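PDB 6X9L: aldehyde dehydrogenase family protein from Pseudomonas syringae pv. tomato, which oxidises long-chain aliphatic aldehydes, using NAD+ as the probable hydride acceptor, and binds octanal in its pocket. Local coordinates for residues 19-24 with 207-212; 147-152 with 175-180. The protein carries 1 engineered substitution. One frame throughout, in Å; residues are numbered along the deposited sequence.

Interaction 1: residues 19-24 with 207-212; sequences FYIDGH and VFNLVN
Tyr20 and Leu210 form the one antiparallel, hydrogen-bonded bridge between these two short strands. Leu210 N gives a good bond to Tyr20 O (2.7 Å), while the return bond from Tyr20 N to Leu210 O is weak. A third bond uses a side chain: Asp22 N points almost straight down the amide C=O of Asn209, 2.8 Å from OD1. With CG beside its own backbone N (chi1 -60°), Asn209 reaches the type I' turn of Ile21 to His24, and its ND2 bonds to Gly206 O. An amide suits this place because one end accepts and the other donates.

The aromatic contacts differ in kind. Val211 CG1 sits over the centre of the Phe19 ring, 9° off the ring normal, a CH-pi contact in which the beta-branched valine presents a methyl to the flat ring. Tyr20 meets Phe208 O with its ring edge (CD2 at 3.4 Å), and its hydroxyl is bonded to His199, so both the hydroxyl and the ring edge have partners.

Strand 19-21 pairs on its other side with strand 24-26. Strand 208-210 lies beside strand 178-182, with Phe208 and Leu210 against helix 188-201 and Asn209 and Asp22 against helix 53-71.

Interaction 2: residues 147-152 with 175-180; sequences EPIGVC and AGCTVV
Gly150 to Cys152 and Thr178 to Val180 run parallel, joined by three backbone hydrogen bonds: Thr178 N to Gly150 O, Cys152 N to Thr178 O (2.8 Å) and Val180 N to Cys152 O. Thr178 and Cys152 thus each bond through both N-H and C=O, as in a regular parallel pair.

Val151 and Thr178 lie side by side on one face of the sheet, methyl to methyl, CG2 to CG2. Thr178 can turn a methyl to its neighbour while its hydroxyl bonds to Gly206 O. On the other face Cys152 CB packs on Val179 CG2 at 3.8 Å. Cys152 SG, beside its backbone N (chi1 -58°), reaches back to Cys177 SG, 3.7 Å away; this is van der Waals packing of two polarisable sulfurs on short side chains, too far apart for a disulfide. Cys177 SG also touches Ile149 CG2.

Ahead of the paired residues, the Pro148 ring lies against the C-terminal end of helix 161-174, with CB 3.3 Å from Ala175 O. Gly176, having no side chain, tolerates the positive phi of the Schellman motif that closes this helix and lets the Pro148 ring lie close. Gly150 (phi 132°) likewise adopts a conformation that suits a residue without a side chain. Pro148 O is bonded by Arg439 of the second subunit.

Strand 143-155, helix 161-174 and strand 178-182 make a beta-alpha-beta unit, the building block of the Rossmann-like NAD-binding domain of aldehyde dehydrogenases; Thr156, just after strand 143-155, and Lys182, the last residue of strand 178-182, bind NAD+.

Strand 178-182 joins the two contacts: it pairs with 143-155 in interaction 2 and, at its other edge, with strand 208-210 of interaction 1, where Val207 O and Asn209 N meet Val179 N and O. Both contacts are buried, and both segments of interaction 2 lie, in sequence, between those of interaction 1. Interaction 2 is a parallel pairing within the mixed sheet of the NAD-binding domain, close in sequence and lined by aliphatic and sulfur side chains, though its start reaches the second subunit. Interaction 1 brings the distant N-terminal hairpin onto the sheet through one antiparallel bridge, supplemented by a backbone N-H bond to the Asn209 amide oxygen and aromatic packing. Helix 53-71 touches both.

Interaction 1: residues 19-24 with 207-212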
loop_
_atom_site.group_PDB
_atom_site.type_symbol
_atom_site.label_atom_id
_atom_site.label_comp_id
_atom_site.label_asym_id
_atom_site.label_seq_id
_atom_site.Cartn_x
_atom_site.Cartn_y
_atom_site.Cartn_z
ATOM N N PHE A 19 -11.476 -21.078 -20.131
ATOM C CA PHE A 19 -10.709 -19.979 -19.572
ATOM C C PHE A 19 -9.768 -19.455 -20.649
ATOM O O PHE A 19 -9.376 -20.193 -21.554
ATOM C CB PHE A 19 -9.920 -20.421 -18.324
ATOM C CG PHE A 19 -10.789 -20.921 -17.192
ATOM C CD1 PHE A 19 -12.050 -20.379 -16.966
ATOM C CD2 PHE A 19 -10.356 -21.951 -16.364
ATOM C CE1 PHE A 19 -12.855 -20.860 -15.924
ATOM C CE2 PHE A 19 -11.154 -22.430 -15.323
ATOM C CZ PHE A 19 -12.400 -21.887 -15.108
ATOM N N TYR A 20 -9.417 -18.166 -20.568
ATOM C CA TYR A 20 -8.444 -17.585 -21.491
ATOM C C TYR A 20 -7.079 -17.549 -20.805
ATOM O O TYR A 20 -6.798 -16.676 -19.970
ATOM C CB TYR A 20 -8.863 -16.204 -21.971
ATOM C CG TYR A 20 -7.968 -15.714 -23.100
ATOM C CD1 TYR A 20 -8.164 -16.146 -24.404
ATOM C CD2 TYR A 20 -6.915 -14.844 -22.857
ATOM C CE1 TYR A 20 -7.341 -15.711 -25.447
ATOM C CE2 TYR A 20 -6.090 -14.405 -23.884
ATOM C CZ TYR A 20 -6.308 -14.837 -25.182
ATOM O OH TYR A 20 -5.489 -14.390 -26.206
ATOM N N ILE A 21 -6.227 -18.500 -21.182
ATOM C CA ILE A 21 -4.928 -18.702 -20.569
ATOM C C ILE A 21 -3.893 -18.818 -21.679
ATOM O O ILE A 21 -4.012 -19.684 -22.555
ATOM C CB ILE A 21 -4.921 -19.951 -19.676
ATOM C CG1 ILE A 21 -5.927 -19.765 -18.546
ATOM C CG2 ILE A 21 -3.521 -20.237 -19.129
ATOM C CD1 ILE A 21 -5.897 -20.860 -17.535
ATOM N N ASP A 22 -2.900 -17.927 -21.663
ATOM C CA ASP A 22 -1.712 -18.050 -22.504
ATOM C C ASP A 22 -2.050 -17.943 -23.992
ATOM O O ASP A 22 -1.443 -18.612 -24.831
ATOM C CB ASP A 22 -0.984 -19.358 -22.207
ATOM C CG ASP A 22 0.408 -19.397 -22.788
ATOM O OD1 ASP A 22 1.009 -18.325 -22.996
ATOM O OD2 ASP A 22 0.905 -20.512 -23.037
ATOM N N GLY A 23 -3.027 -17.098 -24.321
ATOM C CA GLY A 23 -3.365 -16.808 -25.698
ATOM C C GLY A 23 -4.423 -17.696 -26.316
ATOM O O GLY A 23 -4.737 -17.524 -27.497
ATOM N N HIS A 24 -4.990 -18.632 -25.564
ATOM C CA HIS A 24 -5.960 -19.567 -26.108
ATOM C C HIS A 24 -7.045 -19.786 -25.071
ATOM O O HIS A 24 -6.861 -19.490 -23.891
ATOM C CB HIS A 24 -5.320 -20.921 -26.485
ATOM C CG HIS A 24 -3.964 -20.800 -27.103
ATOM N ND1 HIS A 24 -2.821 -20.606 -26.354
ATOM C CD2 HIS A 24 -3.561 -20.859 -28.397
ATOM C CE1 HIS A 24 -1.773 -20.548 -27.163
ATOM N NE2 HIS A 24 -2.195 -20.701 -28.406
ATOM N N VAL A 207 -0.044 -12.264 -21.494
ATOM C CA VAL A 207 -0.084 -10.960 -20.839
ATOM C C VAL A 207 -1.399 -10.777 -20.091
ATOM O O VAL A 207 -1.430 -10.184 -19.001
ATOM C CB VAL A 207 0.161 -9.831 -21.849
ATOM C CG1 VAL A 207 0.052 -8.484 -21.152
ATOM C CG2 VAL A 207 1.534 -9.993 -22.478
ATOM N N PHE A 208 -2.499 -11.304 -20.642
ATOM C CA PHE A 208 -3.814 -11.210 -20.020
ATOM C C PHE A 208 -4.434 -12.594 -19.923
ATOM O O PHE A 208 -4.513 -13.313 -20.921
ATOM C CB PHE A 208 -4.748 -10.284 -20.806
ATOM C CG PHE A 208 -6.171 -10.373 -20.376
ATOM C CD1 PHE A 208 -6.611 -9.679 -19.262
ATOM C CD2 PHE A 208 -7.076 -11.166 -21.075
ATOM C CE1 PHE A 208 -7.936 -9.762 -18.844
ATOM C CE2 PHE A 208 -8.398 -11.250 -20.669
ATOM C CZ PHE A 208 -8.824 -10.541 -19.547
ATOM N N ASN A 209 -4.890 -12.961 -18.725
ATOM C CA ASN A 209 -5.464 -14.278 -18.497
ATOM C C ASN A 209 -6.761 -14.152 -17.715
ATOM O O ASN A 209 -6.847 -13.368 -16.768
ATOM C CB ASN A 209 -4.476 -15.164 -17.768
ATOM C CG ASN A 209 -3.200 -15.354 -18.555
ATOM O OD1 ASN A 209 -3.161 -16.123 -19.500
ATOM N ND2 ASN A 209 -2.157 -14.640 -18.176
ATOM N N LEU A 210 -7.768 -14.928 -18.130
ATOM C CA LEU A 210 -9.106 -14.893 -17.553
ATOM C C LEU A 210 -9.465 -16.246 -16.933
ATOM O O LEU A 210 -9.395 -17.288 -17.602
ATOM C CB LEU A 210 -10.125 -14.518 -18.625
ATOM C CG LEU A 210 -11.496 -14.097 -18.120
ATOM C CD1 LEU A 210 -12.137 -13.236 -19.159
ATOM C CD2 LEU A 210 -12.337 -15.317 -17.875
ATOM N N VAL A 211 -9.848 -16.238 -15.657
ATOM C CA VAL A 211 -10.376 -17.433 -15.014
ATOM C C VAL A 211 -11.670 -17.061 -14.305
ATOM O O VAL A 211 -11.730 -16.069 -13.571
ATOM C CB VAL A 211 -9.382 -18.067 -14.016
ATOM C CG1 VAL A 211 -9.975 -19.337 -13.432
ATOM C CG2 VAL A 211 -8.042 -18.360 -14.681
ATOM N N ASN A 212 -12.706 -17.858 -14.518
ATOM C CA ASN A 212 -13.970 -17.666 -13.834
ATOM C C ASN A 212 -14.025 -18.542 -12.590
ATOM O O ASN A 212 -13.345 -19.568 -12.493
ATOM C CB ASN A 212 -15.133 -17.988 -14.769
ATOM C CG ASN A 212 -15.377 -16.896 -15.775
ATOM O OD1 ASN A 212 -15.312 -15.709 -15.441
ATOM N ND2 ASN A 212 -15.659 -17.284 -17.020
#

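Interaction 2: residues 147-152 with 175-180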
loop_
_atom_site.group_PDB
_atom_site.type_symbol
_atom_site.label_atom_id
_atom_site.label_comp_id
_atom_site.label_asym_id
_atom_site.label_seq_id
_atom_site.Cartn_x
_atom_site.Cartn_y
_atom_site.Cartn_z
ATOM N N GLU A 147 9.553 0.466 -12.633
ATOM C CA GLU A 147 9.477 -0.820 -13.305
ATOM C C GLU A 147 8.164 -1.505 -12.970
ATOM O O GLU A 147 7.603 -1.286 -11.891
ATOM C CB GLU A 147 10.630 -1.743 -12.892
ATOM C CG GLU A 147 11.992 -1.168 -13.115
ATOM C CD GLU A 147 13.099 -2.047 -12.558
ATOM O OE1 GLU A 147 14.288 -1.687 -12.772
ATOM O OE2 GLU A 147 12.786 -3.083 -11.916
ATOM N N PRO A 148 7.652 -2.340 -13.875
ATOM C CA PRO A 148 6.452 -3.120 -13.559
ATOM C C PRO A 148 6.711 -4.019 -12.368
ATOM O O PRO A 148 7.794 -4.576 -12.219
ATOM C CB PRO A 148 6.207 -3.931 -14.838
ATOM C CG PRO A 148 7.496 -3.923 -15.535
ATOM C CD PRO A 148 8.109 -2.598 -15.236
ATOM N N ILE A 149 5.705 -4.159 -11.514
ATOM C CA ILE A 149 5.912 -4.972 -10.322
ATOM C C ILE A 149 5.845 -6.465 -10.641
ATOM O O ILE A 149 6.399 -7.276 -9.888
ATOM C CB ILE A 149 4.908 -4.563 -9.230
ATOM C CG1 ILE A 149 5.220 -5.268 -7.912
ATOM C CG2 ILE A 149 3.463 -4.815 -9.692
ATOM C CD1 ILE A 149 4.547 -4.618 -6.729
ATOM N N GLY A 150 5.200 -6.853 -11.744
ATOM C CA GLY A 150 5.242 -8.226 -12.198
ATOM C C GLY A 150 3.911 -8.856 -12.563
ATOM O O GLY A 150 3.147 -8.314 -13.370
ATOM N N VAL A 151 3.643 -10.032 -11.993
ATOM C CA VAL A 151 2.373 -10.723 -12.205
ATOM C C VAL A 151 1.350 -10.184 -11.205
ATOM O O VAL A 151 1.629 -10.096 -10.002
ATOM C CB VAL A 151 2.552 -12.247 -12.062
ATOM C CG1 VAL A 151 1.211 -12.943 -12.127
ATOM C CG2 VAL A 151 3.500 -12.787 -13.127
ATOM N N CYS A 152 0.155 -9.833 -11.699
ATOM C CA CYS A 152 -0.873 -9.142 -10.921
ATOM C C CYS A 152 -2.188 -9.919 -10.941
ATOM O O CYS A 152 -2.644 -10.345 -12.009
ATOM C CB CYS A 152 -1.125 -7.720 -11.473
ATOM S SG CYS A 152 0.313 -6.647 -11.524
ATOM N N ALA A 175 1.916 -0.468 -17.843
ATOM C CA ALA A 175 3.096 -0.441 -16.991
ATOM C C ALA A 175 4.094 -1.530 -17.349
ATOM O O ALA A 175 5.232 -1.492 -16.871
ATOM C CB ALA A 175 2.673 -0.588 -15.528
ATOM N N GLY A 176 3.692 -2.484 -18.177
ATOM C CA GLY A 176 4.479 -3.657 -18.449
ATOM C C GLY A 176 4.160 -4.843 -17.571
ATOM O O GLY A 176 4.902 -5.823 -17.601
ATOM N N CYS A 177 3.093 -4.788 -16.784
ATOM C CA CYS A 177 2.745 -5.952 -15.981
ATOM C C CYS A 177 2.077 -7.050 -16.819
ATOM O O CYS A 177 1.646 -6.862 -17.962
ATOM C CB CYS A 177 1.826 -5.574 -14.823
ATOM S SG CYS A 177 2.623 -4.618 -13.525
ATOM N N THR A 178 1.967 -8.209 -16.196
ATOM C CA THR A 178 1.244 -9.343 -16.733
ATOM C C THR A 178 0.163 -9.696 -15.716
ATOM O O THR A 178 0.342 -9.487 -14.517
ATOM C CB THR A 178 2.241 -10.468 -17.008
ATOM O OG1 THR A 178 2.048 -10.950 -18.340
ATOM C CG2 THR A 178 2.164 -11.567 -15.982
ATOM N N VAL A 179 -0.985 -10.168 -16.187
ATOM C CA VAL A 179 -2.204 -10.055 -15.398
ATOM C C VAL A 179 -3.068 -11.309 -15.528
ATOM O O VAL A 179 -3.213 -11.875 -16.619
ATOM C CB VAL A 179 -2.980 -8.798 -15.830
ATOM C CG1 VAL A 179 -4.323 -9.158 -16.440
ATOM C CG2 VAL A 179 -3.111 -7.856 -14.663
ATOM N N VAL A 180 -3.649 -11.742 -14.401
ATOM C CA VAL A 180 -4.672 -12.792 -14.375
ATOM C C VAL A 180 -5.906 -12.238 -13.666
ATOM O O VAL A 180 -5.818 -11.777 -12.518
ATOM C CB VAL A 180 -4.185 -14.070 -13.684
ATOM C CG1 VAL A 180 -3.830 -13.778 -12.282
ATOM C CG2 VAL A 180 -5.287 -15.084 -13.682
#